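PDB 4AT2: 3-ketosteroid-delta4-5alpha-dehydrogenase from Rhodococcus jostii, which catalyses the FAD-dependent dehydrogenation of 3-ketosteroids, probably introducing the delta4 double bond into 5alpha-reduced substrates during steroid breakdown. Local coordinates for residues L452-N457 against R476-V481; L299-A304 against S458-V463; F472-C477 against R500-S505; L258-F263 against G290-M295. All coordinates share one frame; numbering follows the deposited sequence.

Contact 1 (L452-N457 against R476-V481); sequences LRTTVN and RCTSGV. With FAD (flavin-adenine dinucleotide), chain D.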
# COMPACT_ATOMS: atom_id res chain seq x y z
N LEU A 452 -9.63 -5.18 9.51
CA LEU A 452 -10.75 -4.39 9.98
C LEU A 452 -10.33 -3.20 10.83
O LEU A 452 -9.38 -3.29 11.62
CB LEU A 452 -11.70 -5.28 10.79
CG LEU A 452 -12.35 -6.42 9.99
CD1 LEU A 452 -12.98 -7.42 10.97
CD2 LEU A 452 -13.36 -5.92 8.96
N ARG A 453 -11.05 -2.10 10.68
CA ARG A 453 -10.84 -0.91 11.48
C ARG A 453 -11.62 -1.08 12.79
O ARG A 453 -12.83 -1.37 12.78
CB ARG A 453 -11.35 0.31 10.71
CG ARG A 453 -11.20 1.63 11.46
CD ARG A 453 -9.79 2.17 11.40
NE ARG A 453 -9.72 3.52 11.97
CZ ARG A 453 -9.64 4.64 11.26
NH1 ARG A 453 -9.61 4.61 9.92
NH2 ARG A 453 -9.57 5.81 11.89
N THR A 454 -10.92 -0.92 13.92
CA THR A 454 -11.55 -1.07 15.23
C THR A 454 -11.21 0.10 16.15
O THR A 454 -10.18 0.77 15.99
CB THR A 454 -11.09 -2.36 15.96
OG1 THR A 454 -9.66 -2.32 16.14
CG2 THR A 454 -11.50 -3.65 15.21
N THR A 455 -12.08 0.32 17.13
CA THR A 455 -11.86 1.32 18.17
C THR A 455 -10.87 0.79 19.20
O THR A 455 -10.50 -0.38 19.18
CB THR A 455 -13.14 1.66 18.92
OG1 THR A 455 -13.56 0.51 19.67
CG2 THR A 455 -14.27 2.11 17.97
N VAL A 456 -10.46 1.64 20.15
CA VAL A 456 -9.60 1.17 21.25
C VAL A 456 -10.31 0.17 22.17
O VAL A 456 -9.68 -0.53 22.96
CB VAL A 456 -9.00 2.33 22.07
CG1 VAL A 456 -8.07 3.15 21.19
CG2 VAL A 456 -10.10 3.20 22.67
N ASN A 457 -11.63 0.11 22.04
CA ASN A 457 -12.44 -0.88 22.75
C ASN A 457 -12.77 -2.11 21.89
O ASN A 457 -13.59 -2.95 22.27
CB ASN A 457 -13.70 -0.24 23.32
CG ASN A 457 -13.40 0.71 24.47
OD1 ASN A 457 -13.74 1.90 24.42
ND2 ASN A 457 -12.73 0.20 25.49
N ARG A 476 -4.94 -10.39 14.11
CA ARG A 476 -4.59 -10.05 12.73
C ARG A 476 -5.74 -10.02 11.73
O ARG A 476 -5.52 -9.78 10.54
CB ARG A 476 -3.37 -10.85 12.22
CG ARG A 476 -2.06 -10.48 12.94
CD ARG A 476 -1.43 -9.15 12.48
NE ARG A 476 -2.24 -7.96 12.81
CZ ARG A 476 -2.39 -7.47 14.04
NH1 ARG A 476 -1.78 -8.05 15.08
NH2 ARG A 476 -3.17 -6.40 14.25
N CYS A 477 -6.98 -10.19 12.20
CA CYS A 477 -8.11 -9.81 11.34
C CYS A 477 -8.37 -8.30 11.42
O CYS A 477 -9.23 -7.79 10.70
CB CYS A 477 -9.37 -10.62 11.65
SG CYS A 477 -10.18 -10.30 13.24
N THR A 478 -7.61 -7.60 12.26
CA THR A 478 -7.77 -6.14 12.41
C THR A 478 -6.50 -5.40 12.04
O THR A 478 -5.39 -5.97 12.08
CB THR A 478 -8.13 -5.74 13.86
OG1 THR A 478 -6.98 -5.85 14.71
CG2 THR A 478 -9.26 -6.61 14.40
N SER A 479 -6.66 -4.13 11.68
CA SER A 479 -5.52 -3.21 11.62
C SER A 479 -5.19 -2.82 13.06
O SER A 479 -6.02 -2.21 13.75
CB SER A 479 -5.89 -1.98 10.78
OG SER A 479 -4.78 -1.12 10.60
N GLY A 480 -4.00 -3.19 13.53
CA GLY A 480 -3.61 -2.97 14.94
C GLY A 480 -2.66 -1.80 15.09
O GLY A 480 -2.86 -0.74 14.49
N VAL A 481 -1.61 -1.98 15.88
CA VAL A 481 -0.66 -0.87 16.05
C VAL A 481 0.14 -0.60 14.78
O VAL A 481 0.42 0.56 14.48
CB VAL A 481 0.23 -1.03 17.30
CG1 VAL A 481 -0.64 -1.04 18.56
CG2 VAL A 481 1.09 -2.29 17.23
PA FAD D . -3.92 -16.95 15.50
O1A FAD D . -3.05 -17.02 16.70
O2A FAD D . -3.49 -17.62 14.27
O5B FAD D . -5.37 -17.50 15.91
C5B FAD D . -6.44 -17.50 14.97
C4B FAD D . -7.27 -18.78 15.18
O4B FAD D . -8.42 -18.62 14.32
C3B FAD D . -6.49 -20.00 14.67
O3B FAD D . -6.48 -21.01 15.70
C2B FAD D . -7.28 -20.44 13.43
O2B FAD D . -7.24 -21.88 13.28
C1B FAD D . -8.69 -19.94 13.75
N9A FAD D . -9.54 -19.73 12.56
C8A FAD D . -9.18 -19.33 11.33
N7A FAD D . -10.28 -19.27 10.58
C5A FAD D . -11.33 -19.62 11.34
C6A FAD D . -12.67 -19.74 11.11
N6A FAD D . -13.14 -19.46 9.90
N1A FAD D . -13.52 -20.14 12.08
C2A FAD D . -13.04 -20.43 13.35
N3A FAD D . -11.68 -20.30 13.57
C4A FAD D . -10.86 -19.91 12.56
N1 FAD D . 4.30 -12.02 16.12
C2 FAD D . 4.73 -11.44 17.30
O2 FAD D . 4.16 -10.44 17.72
N3 FAD D . 5.81 -12.00 18.01
C4 FAD D . 6.48 -13.11 17.50
O4 FAD D . 7.43 -13.56 18.15
C4X FAD D . 6.05 -13.69 16.31
N5 FAD D . 6.69 -14.76 15.78
C5X FAD D . 6.40 -15.15 14.52
C6 FAD D . 7.22 -16.08 13.87
C7 FAD D . 6.93 -16.50 12.57
C7M FAD D . 7.79 -17.44 11.96
C8 FAD D . 5.80 -15.98 11.90
C8M FAD D . 5.44 -16.37 10.59
C9 FAD D . 4.98 -15.06 12.56
C9A FAD D . 5.29 -14.63 13.86
N10 FAD D . 4.51 -13.71 14.49
C10 FAD D . 4.96 -13.14 15.62
C1' FAD D . 3.15 -13.36 14.03
C2' FAD D . 2.11 -13.98 14.98
O2' FAD D . 2.42 -15.37 15.08
C3' FAD D . 0.68 -13.80 14.43
O3' FAD D . 0.52 -12.55 13.73
C4' FAD D . -0.33 -13.88 15.58
O4' FAD D . -0.14 -15.14 16.26
C5' FAD D . -1.77 -13.80 15.05
O5' FAD D . -2.67 -13.80 16.18
P FAD D . -4.24 -14.05 15.95
O1P FAD D . -4.79 -13.04 15.04
O2P FAD D . -4.86 -14.26 17.30
O3P FAD D . -4.23 -15.41 15.05
O HOH W 1 -8.14 -0.37 13.46
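The carbonyl oxygen of L452 is held by two groups of the facing loop. S479 N donates to L452 O over 2.8 Å. T478 CA makes a CA-H...O contact of 3.4 Å with the same L452 O. The return bond runs from L452 N to C477 O, 2.9 Å. The two N-H...O bonds make a single beta bridge between L452 and T478. The side chain of L452 lies against the acceptor of the return bond, with CG 3.5 Å from C477 O. Further along, T454 CG2 and T478 CG2 touch at 3.8 Å, and the two side chains cross at about a right angle. T478 OG1 is bonded to G475 O. A water accepts from T454 N and donates to S479 O, which also takes a bond from K124. The R476 chain folds back through bends at chi2 (-77°) and chi3 (66°). This brings R476 NH2 to T478 O at 3.1 Å, above the carbonyl plane and not on a lone pair. R476 NH1 forms a salt bridge with D494. With an alanine here, T478 O and D494 would probably be left without their guanidinium partner and the loop freer to move. R476 N donates to FAD O1P at 2.8 Å in a nearly straight bond (170°). A loop after the edge strand of a parallel sheet that gives a backbone amide to the dinucleotide phosphate fits a Rossmann-type FAD site.

Contact 2 (L299-A304 against S458-V463); sequences LGADLA and SEVLHV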
# COMPACT_ATOMS: atom_id res chain seq x y z
N LEU A 299 -21.16 -6.42 6.12
CA LEU A 299 -22.03 -5.57 6.94
C LEU A 299 -21.70 -4.08 6.83
O LEU A 299 -22.31 -3.26 7.53
CB LEU A 299 -21.96 -5.98 8.42
CG LEU A 299 -22.35 -7.42 8.76
CD1 LEU A 299 -22.41 -7.58 10.27
CD2 LEU A 299 -23.68 -7.81 8.15
N GLY A 300 -20.75 -3.73 5.98
CA GLY A 300 -20.29 -2.35 5.88
C GLY A 300 -19.08 -2.01 6.76
O GLY A 300 -18.73 -0.84 6.90
N ALA A 301 -18.42 -3.01 7.33
CA ALA A 301 -17.23 -2.73 8.14
C ALA A 301 -16.12 -2.11 7.30
O ALA A 301 -15.92 -2.48 6.14
CB ALA A 301 -16.71 -3.99 8.82
N ASP A 302 -15.41 -1.19 7.92
CA ASP A 302 -14.31 -0.47 7.29
C ASP A 302 -13.00 -1.24 7.46
O ASP A 302 -12.90 -2.15 8.30
CB ASP A 302 -14.22 0.92 7.91
CG ASP A 302 -13.56 1.94 7.00
OD1 ASP A 302 -13.22 1.61 5.84
OD2 ASP A 302 -13.39 3.09 7.47
N LEU A 303 -12.00 -0.87 6.65
CA LEU A 303 -10.67 -1.50 6.63
C LEU A 303 -9.62 -0.42 6.78
O LEU A 303 -9.89 0.74 6.49
CB LEU A 303 -10.41 -2.16 5.27
CG LEU A 303 -11.37 -3.22 4.73
CD1 LEU A 303 -10.87 -3.74 3.38
CD2 LEU A 303 -11.52 -4.35 5.74
N ALA A 304 -8.42 -0.81 7.19
CA ALA A 304 -7.29 0.12 7.17
C ALA A 304 -5.99 -0.62 6.86
O ALA A 304 -5.82 -1.79 7.22
CB ALA A 304 -7.18 0.87 8.48
N SER A 458 -12.08 -2.19 20.75
CA SER A 458 -12.15 -3.33 19.82
C SER A 458 -13.53 -3.55 19.21
O SER A 458 -13.89 -4.68 18.85
CB SER A 458 -11.60 -4.61 20.47
OG SER A 458 -10.22 -4.46 20.77
N GLU A 459 -14.28 -2.45 19.09
CA GLU A 459 -15.54 -2.46 18.35
C GLU A 459 -15.21 -2.35 16.87
O GLU A 459 -14.38 -1.53 16.49
CB GLU A 459 -16.38 -1.25 18.76
CG GLU A 459 -16.75 -1.26 20.23
CD GLU A 459 -16.92 0.14 20.79
OE1 GLU A 459 -16.01 0.99 20.63
OE2 GLU A 459 -17.96 0.37 21.43
N VAL A 460 -15.85 -3.17 16.04
CA VAL A 460 -15.62 -3.09 14.60
C VAL A 460 -16.36 -1.88 14.06
O VAL A 460 -17.56 -1.72 14.29
CB VAL A 460 -16.08 -4.38 13.88
CG1 VAL A 460 -16.00 -4.22 12.37
CG2 VAL A 460 -15.23 -5.56 14.33
N LEU A 461 -15.65 -1.01 13.34
CA LEU A 461 -16.26 0.21 12.82
C LEU A 461 -16.85 0.04 11.43
O LEU A 461 -16.20 -0.49 10.52
CB LEU A 461 -15.25 1.37 12.83
CG LEU A 461 -14.82 1.87 14.22
CD1 LEU A 461 -13.62 2.79 14.06
CD2 LEU A 461 -15.95 2.58 14.95
N HIS A 462 -18.08 0.51 11.28
CA HIS A 462 -18.73 0.67 9.99
C HIS A 462 -18.08 1.82 9.25
O HIS A 462 -17.43 2.68 9.87
CB HIS A 462 -20.21 0.98 10.25
CG HIS A 462 -21.10 0.87 9.04
ND1 HIS A 462 -21.35 1.91 8.23
CD2 HIS A 462 -21.87 -0.19 8.57
CE1 HIS A 462 -22.21 1.54 7.27
NE2 HIS A 462 -22.54 0.26 7.48
N VAL A 463 -18.23 1.85 7.93
CA VAL A 463 -17.77 3.00 7.12
C VAL A 463 -18.42 4.34 7.54
O VAL A 463 -17.89 5.41 7.23
CB VAL A 463 -17.90 2.78 5.59
CG1 VAL A 463 -16.90 1.73 5.12
CG2 VAL A 463 -19.32 2.40 5.19
O HOH W 2 -14.83 3.80 9.81
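G300 O accepts from V463 N at 2.9 Å, with the donor nearly along the C=O axis. The same oxygen takes a CA-H...O contact from H462 CA. D302 N donates to L461 O over 2.8 Å, in the carbonyl plane and almost straight (174°). A301 and H462 are thereby joined by a single beta bridge. The carboxylate of D302 is used at both oxygens. OD1 takes a weak bond from L303 N, while a water donates to D302 OD2 and to H462 O. The H462 ring is packed by carbonyls: G300 O stands 3.5 Å above one ring face, offset toward the rim, and L299 O lies at the ring edge, 3.3 Å from H462 CD2. H462 ND1 is bonded to S464 N. Replacing the H462 ring by the methyl of an alanine would probably leave S464 N without this acceptor and open a gap beside L299 O and G300 O. A301 CB also meets V460 CG1 at 3.6 Å. Q297 of the second subunit packs on D302 and V463. G300 has positive phi (92°), and a CB there would run into H462 NE2. It belongs to the Schellman motif that closes helix 291-297 just before the bridge.

Contact 3 (F472-C477 against R500-S505); sequences FAAGRC and RRAGIS. With FAD (flavin-adenine dinucleotide), chain D.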
# COMPACT_ATOMS: atom_id res chain seq x y z
N PHE A 472 -17.21 -7.29 17.49
CA PHE A 472 -15.92 -6.90 18.06
C PHE A 472 -14.84 -7.71 17.36
O PHE A 472 -15.14 -8.74 16.74
CB PHE A 472 -15.93 -7.17 19.56
CG PHE A 472 -17.10 -6.53 20.26
CD1 PHE A 472 -17.02 -5.21 20.68
CD2 PHE A 472 -18.30 -7.22 20.39
CE1 PHE A 472 -18.11 -4.59 21.27
CE2 PHE A 472 -19.41 -6.61 20.98
CZ PHE A 472 -19.30 -5.30 21.42
N ALA A 473 -13.60 -7.25 17.45
CA ALA A 473 -12.52 -7.96 16.75
C ALA A 473 -11.15 -7.58 17.29
O ALA A 473 -10.96 -6.46 17.76
CB ALA A 473 -12.58 -7.70 15.25
N ALA A 474 -10.21 -8.52 17.21
CA ALA A 474 -8.83 -8.26 17.62
C ALA A 474 -7.90 -9.24 16.95
O ALA A 474 -8.33 -10.26 16.41
CB ALA A 474 -8.70 -8.33 19.13
N GLY A 475 -6.61 -8.93 17.00
CA GLY A 475 -5.60 -9.79 16.36
C GLY A 475 -5.48 -9.46 14.89
O GLY A 475 -5.88 -8.37 14.45
N ARG A 476 -4.94 -10.39 14.11
CA ARG A 476 -4.59 -10.05 12.73
C ARG A 476 -5.74 -10.02 11.73
O ARG A 476 -5.52 -9.78 10.54
CB ARG A 476 -3.37 -10.85 12.22
CG ARG A 476 -2.06 -10.48 12.94
CD ARG A 476 -1.43 -9.15 12.48
NE ARG A 476 -2.24 -7.96 12.81
CZ ARG A 476 -2.39 -7.47 14.04
NH1 ARG A 476 -1.78 -8.05 15.08
NH2 ARG A 476 -3.17 -6.40 14.25
N CYS A 477 -6.98 -10.19 12.20
CA CYS A 477 -8.11 -9.81 11.34
C CYS A 477 -8.37 -8.30 11.42
O CYS A 477 -9.23 -7.79 10.70
CB CYS A 477 -9.37 -10.62 11.65
SG CYS A 477 -10.18 -10.30 13.24
N ARG A 500 -8.14 -8.54 24.99
CA ARG A 500 -8.72 -8.15 26.28
C ARG A 500 -9.86 -7.15 26.12
O ARG A 500 -10.96 -7.34 26.66
CB ARG A 500 -7.65 -7.57 27.21
CG ARG A 500 -6.68 -8.61 27.77
CD ARG A 500 -5.63 -7.92 28.64
NE ARG A 500 -6.24 -7.25 29.80
CZ ARG A 500 -5.64 -6.33 30.54
NH1 ARG A 500 -4.40 -5.94 30.26
NH2 ARG A 500 -6.29 -5.79 31.56
N ARG A 501 -9.60 -6.08 25.37
CA ARG A 501 -10.58 -5.02 25.17
C ARG A 501 -11.84 -5.56 24.49
O ARG A 501 -12.96 -5.17 24.84
CB ARG A 501 -9.98 -3.87 24.35
CG ARG A 501 -8.91 -3.07 25.09
CD ARG A 501 -9.51 -2.12 26.13
NE ARG A 501 -8.45 -1.41 26.86
CZ ARG A 501 -7.81 -0.33 26.41
NH1 ARG A 501 -8.12 0.21 25.24
NH2 ARG A 501 -6.85 0.22 27.15
N ALA A 502 -11.66 -6.48 23.53
CA ALA A 502 -12.82 -7.06 22.83
C ALA A 502 -13.67 -7.86 23.80
O ALA A 502 -14.90 -7.82 23.72
CB ALA A 502 -12.37 -7.94 21.67
N GLY A 503 -13.02 -8.62 24.69
CA GLY A 503 -13.77 -9.44 25.66
C GLY A 503 -14.53 -8.58 26.65
O GLY A 503 -15.68 -8.87 27.00
N ILE A 504 -13.89 -7.51 27.12
CA ILE A 504 -14.56 -6.56 28.02
C ILE A 504 -15.80 -5.94 27.35
O ILE A 504 -16.90 -5.90 27.95
CB ILE A 504 -13.57 -5.45 28.46
CG1 ILE A 504 -12.43 -6.04 29.30
CG2 ILE A 504 -14.29 -4.33 29.19
CD1 ILE A 504 -11.28 -5.07 29.50
N SER A 505 -15.64 -5.47 26.11
CA SER A 505 -16.71 -4.79 25.39
C SER A 505 -17.83 -5.75 25.04
O SER A 505 -19.01 -5.42 25.17
CB SER A 505 -16.18 -4.12 24.12
OG SER A 505 -15.21 -3.15 24.43
PA FAD D . -3.92 -16.95 15.50
O1A FAD D . -3.05 -17.02 16.70
O2A FAD D . -3.49 -17.62 14.27
O5B FAD D . -5.37 -17.50 15.91
C5B FAD D . -6.44 -17.50 14.97
C4B FAD D . -7.27 -18.78 15.18
O4B FAD D . -8.42 -18.62 14.32
C3B FAD D . -6.49 -20.00 14.67
O3B FAD D . -6.48 -21.01 15.70
C2B FAD D . -7.28 -20.44 13.43
O2B FAD D . -7.24 -21.88 13.28
C1B FAD D . -8.69 -19.94 13.75
N9A FAD D . -9.54 -19.73 12.56
C8A FAD D . -9.18 -19.33 11.33
N7A FAD D . -10.28 -19.27 10.58
C5A FAD D . -11.33 -19.62 11.34
C6A FAD D . -12.67 -19.74 11.11
N6A FAD D . -13.14 -19.46 9.90
N1A FAD D . -13.52 -20.14 12.08
C2A FAD D . -13.04 -20.43 13.35
N3A FAD D . -11.68 -20.30 13.57
C4A FAD D . -10.86 -19.91 12.56
N1 FAD D . 4.30 -12.02 16.12
C2 FAD D . 4.73 -11.44 17.30
O2 FAD D . 4.16 -10.44 17.72
N3 FAD D . 5.81 -12.00 18.01
C4 FAD D . 6.48 -13.11 17.50
O4 FAD D . 7.43 -13.56 18.15
C4X FAD D . 6.05 -13.69 16.31
N5 FAD D . 6.69 -14.76 15.78
C5X FAD D . 6.40 -15.15 14.52
C6 FAD D . 7.22 -16.08 13.87
C7 FAD D . 6.93 -16.50 12.57
C7M FAD D . 7.79 -17.44 11.96
C8 FAD D . 5.80 -15.98 11.90
C8M FAD D . 5.44 -16.37 10.59
C9 FAD D . 4.98 -15.06 12.56
C9A FAD D . 5.29 -14.63 13.86
N10 FAD D . 4.51 -13.71 14.49
C10 FAD D . 4.96 -13.14 15.62
C1' FAD D . 3.15 -13.36 14.03
C2' FAD D . 2.11 -13.98 14.98
O2' FAD D . 2.42 -15.37 15.08
C3' FAD D . 0.68 -13.80 14.43
O3' FAD D . 0.52 -12.55 13.73
C4' FAD D . -0.33 -13.88 15.58
O4' FAD D . -0.14 -15.14 16.26
C5' FAD D . -1.77 -13.80 15.05
O5' FAD D . -2.67 -13.80 16.18
P FAD D . -4.24 -14.05 15.95
O1P FAD D . -4.79 -13.04 15.04
O2P FAD D . -4.86 -14.26 17.30
O3P FAD D . -4.23 -15.41 15.05
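The F472 ring has the main chain of S505 over one face. S505 C stands 3.8 Å above the plane, offset toward the rim. S505 CB comes closer still, 3.5 Å from F472 CE1. The ring reaches the helix because CG is anti to the carbonyl carbon of F472 (chi1 -53°). S505 OG is bonded to N457 O, which ties the helix to the loop before strand 459-461. The rest of the contact is apolar and small. A502 CB sits 4.2 Å from F472 CB and 4.5 Å from A474 CB, facing the strand between them. No hydrogen bond crosses. This is strand 471-473, at the edge of the five-stranded parallel sheet of the Rossmann-type FAD domain, with helix 490-507 packed on one side. A473 points away from the helix, onto L258 and V460. A474 also touches A52 of helix 51-62. Where the strand gives way to the loop that meets the FAD phosphate, G475 CA lies 3.6 Å from FAD O1P. A CB on G475 would clash with that oxygen, and the positive phi of 83° also suits glycine.

Contact 4 (L258-F263 against G290-M295); sequences LATGSF and GRSILM. With FAD (flavin-adenine dinucleotide), chain D.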
# COMPACT_ATOMS: atom_id res chain seq x y z
N LEU A 258 -14.45 -11.46 16.59
CA LEU A 258 -13.69 -12.04 15.48
C LEU A 258 -12.21 -12.03 15.82
O LEU A 258 -11.62 -10.98 16.08
CB LEU A 258 -13.94 -11.27 14.18
CG LEU A 258 -15.41 -11.17 13.73
CD1 LEU A 258 -15.52 -10.29 12.49
CD2 LEU A 258 -15.99 -12.55 13.44
N ALA A 259 -11.62 -13.22 15.83
CA ALA A 259 -10.23 -13.40 16.27
C ALA A 259 -9.59 -14.54 15.46
O ALA A 259 -8.79 -15.33 15.97
CB ALA A 259 -10.19 -13.68 17.76
N THR A 260 -9.96 -14.61 14.19
CA THR A 260 -9.58 -15.74 13.31
C THR A 260 -8.31 -15.51 12.49
O THR A 260 -7.96 -16.34 11.66
CB THR A 260 -10.71 -16.12 12.34
OG1 THR A 260 -11.00 -14.99 11.50
CG2 THR A 260 -11.96 -16.54 13.08
N GLY A 261 -7.62 -14.40 12.71
CA GLY A 261 -6.34 -14.21 12.02
C GLY A 261 -6.43 -13.45 10.72
O GLY A 261 -7.46 -12.85 10.40
N SER A 262 -5.35 -13.51 9.96
CA SER A 262 -5.11 -12.59 8.84
C SER A 262 -5.66 -13.10 7.51
O SER A 262 -6.38 -14.09 7.48
CB SER A 262 -3.61 -12.33 8.72
OG SER A 262 -2.95 -13.44 8.10
N PHE A 263 -5.31 -12.40 6.42
CA PHE A 263 -5.67 -12.85 5.07
C PHE A 263 -4.49 -13.37 4.26
O PHE A 263 -4.61 -13.54 3.05
CB PHE A 263 -6.44 -11.78 4.27
CG PHE A 263 -5.64 -10.52 3.94
CD1 PHE A 263 -5.55 -9.46 4.85
CD2 PHE A 263 -5.05 -10.37 2.68
CE1 PHE A 263 -4.86 -8.29 4.51
CE2 PHE A 263 -4.37 -9.20 2.34
CZ PHE A 263 -4.28 -8.16 3.26
N GLY A 290 -8.69 -14.80 5.59
CA GLY A 290 -9.38 -13.51 5.50
C GLY A 290 -10.88 -13.56 5.69
O GLY A 290 -11.55 -12.54 5.59
N ARG A 291 -11.42 -14.75 5.98
CA ARG A 291 -12.88 -14.91 6.05
C ARG A 291 -13.56 -13.92 7.00
O ARG A 291 -14.62 -13.36 6.62
CB ARG A 291 -13.27 -16.35 6.42
CG ARG A 291 -14.77 -16.65 6.35
CD ARG A 291 -15.24 -16.92 4.93
NE ARG A 291 -16.68 -17.21 4.86
CZ ARG A 291 -17.30 -17.69 3.78
NH1 ARG A 291 -16.60 -17.95 2.67
NH2 ARG A 291 -18.61 -17.91 3.80
N SER A 292 -12.99 -13.69 8.18
CA SER A 292 -13.61 -12.77 9.14
C SER A 292 -13.58 -11.32 8.66
O SER A 292 -14.50 -10.57 8.97
CB SER A 292 -13.01 -12.88 10.53
OG SER A 292 -11.64 -12.57 10.54
N ILE A 293 -12.54 -10.94 7.92
CA ILE A 293 -12.50 -9.61 7.31
C ILE A 293 -13.66 -9.48 6.33
O ILE A 293 -14.42 -8.51 6.37
CB ILE A 293 -11.14 -9.32 6.62
CG1 ILE A 293 -10.03 -9.23 7.68
CG2 ILE A 293 -11.25 -8.02 5.83
CD1 ILE A 293 -8.61 -9.30 7.15
N LEU A 294 -13.82 -10.48 5.46
CA LEU A 294 -14.88 -10.45 4.45
C LEU A 294 -16.28 -10.47 5.07
O LEU A 294 -17.18 -9.75 4.61
CB LEU A 294 -14.70 -11.60 3.45
CG LEU A 294 -13.38 -11.63 2.65
CD1 LEU A 294 -13.31 -12.89 1.79
CD2 LEU A 294 -13.16 -10.37 1.81
N MET A 295 -16.46 -11.29 6.10
CA MET A 295 -17.74 -11.42 6.80
C MET A 295 -18.19 -10.08 7.35
O MET A 295 -19.38 -9.74 7.32
CB MET A 295 -17.61 -12.40 7.96
CG MET A 295 -17.57 -13.85 7.53
SD MET A 295 -17.12 -14.95 8.90
CE MET A 295 -18.08 -14.26 10.19
PA FAD D . -3.92 -16.95 15.50
O1A FAD D . -3.05 -17.02 16.70
O2A FAD D . -3.49 -17.62 14.27
O5B FAD D . -5.37 -17.50 15.91
C5B FAD D . -6.44 -17.50 14.97
C4B FAD D . -7.27 -18.78 15.18
O4B FAD D . -8.42 -18.62 14.32
C3B FAD D . -6.49 -20.00 14.67
O3B FAD D . -6.48 -21.01 15.70
C2B FAD D . -7.28 -20.44 13.43
O2B FAD D . -7.24 -21.88 13.28
C1B FAD D . -8.69 -19.94 13.75
N9A FAD D . -9.54 -19.73 12.56
C8A FAD D . -9.18 -19.33 11.33
N7A FAD D . -10.28 -19.27 10.58
C5A FAD D . -11.33 -19.62 11.34
C6A FAD D . -12.67 -19.74 11.11
N6A FAD D . -13.14 -19.46 9.90
N1A FAD D . -13.52 -20.14 12.08
C2A FAD D . -13.04 -20.43 13.35
N3A FAD D . -11.68 -20.30 13.57
C4A FAD D . -10.86 -19.91 12.56
N1 FAD D . 4.30 -12.02 16.12
C2 FAD D . 4.73 -11.44 17.30
O2 FAD D . 4.16 -10.44 17.72
N3 FAD D . 5.81 -12.00 18.01
C4 FAD D . 6.48 -13.11 17.50
O4 FAD D . 7.43 -13.56 18.15
C4X FAD D . 6.05 -13.69 16.31
N5 FAD D . 6.69 -14.76 15.78
C5X FAD D . 6.40 -15.15 14.52
C6 FAD D . 7.22 -16.08 13.87
C7 FAD D . 6.93 -16.50 12.57
C7M FAD D . 7.79 -17.44 11.96
C8 FAD D . 5.80 -15.98 11.90
C8M FAD D . 5.44 -16.37 10.59
C9 FAD D . 4.98 -15.06 12.56
C9A FAD D . 5.29 -14.63 13.86
N10 FAD D . 4.51 -13.71 14.49
C10 FAD D . 4.96 -13.14 15.62
C1' FAD D . 3.15 -13.36 14.03
C2' FAD D . 2.11 -13.98 14.98
O2' FAD D . 2.42 -15.37 15.08
C3' FAD D . 0.68 -13.80 14.43
O3' FAD D . 0.52 -12.55 13.73
C4' FAD D . -0.33 -13.88 15.58
O4' FAD D . -0.14 -15.14 16.26
C5' FAD D . -1.77 -13.80 15.05
O5' FAD D . -2.67 -13.80 16.18
P FAD D . -4.24 -14.05 15.95
O1P FAD D . -4.79 -13.04 15.04
O2P FAD D . -4.86 -14.26 17.30
O3P FAD D . -4.23 -15.41 15.05
O HOH W 3 -10.95 -15.54 8.94
O HOH W 4 -9.66 -12.86 8.60
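The FAD-binding loop after strand 255-258 meets the first turn of helix 291-297 where T260 faces S292. T260 OG1 and S292 OG are 2.7 Å apart and hydrogen-bonded, though which gives the proton is not settled. At T260, OG1 lies between the backbone N and the carbonyl carbon (chi1 61°), which sets it toward S292. The methyl CG2 of T260 packs instead against the adenine, 3.6 Å from FAD C5A. Two waters complete the polar patch. One accepts from S292 N at 2.9 Å and is bonded to T260 OG1. The other donates to G261 O over 2.8 Å and is bonded to S292 OG. S292 has two conformers, so both bonds of its OG hold for one of them and are less certain. G290, the N-cap residue, gives a weak bond of 3.1 Å from its N to S262 O. A CB on G290 would collide with F263 CB. L258 sets its methyl CD1 against a backbone oxygen, 3.7 Å from S292 O. Apolar pairs flank the patch at both ends. L258 CD2 is 4.2 Å from M295 CE. F263 CD1 touches I293 CD1 at 3.8 Å, the two side chains meeting at an oblique angle. F263 also packs on M269 and I270 of helix 267-273. M295 lies on V225 and L228 of strand 223-230, and L258 is hydrogen-bonded through its backbone to F472 and A474, on and just after the neighbouring strand 471-473.

All four contacts are buried. Contact 2 lies farthest out, about 21 Å from the chain centre to its own centre, and has the most residues near the second subunit. Contact 1 lies deepest, about 14 Å from that centre. Contacts 1, 3 and 4 touch FAD. Contacts 1 and 3 share R476 and C477. Contacts 3 and 4 involve neighbouring strands of the parallel sheet, 471-473 and 255-258. Contacts 1 and 2 each rest on one beta bridge and are joined by R453, bonded to D302 and L461. Contact 3 is apolar strand-to-helix packing, whereas contact 4 mixes hydroxyls and water with apolar flanks.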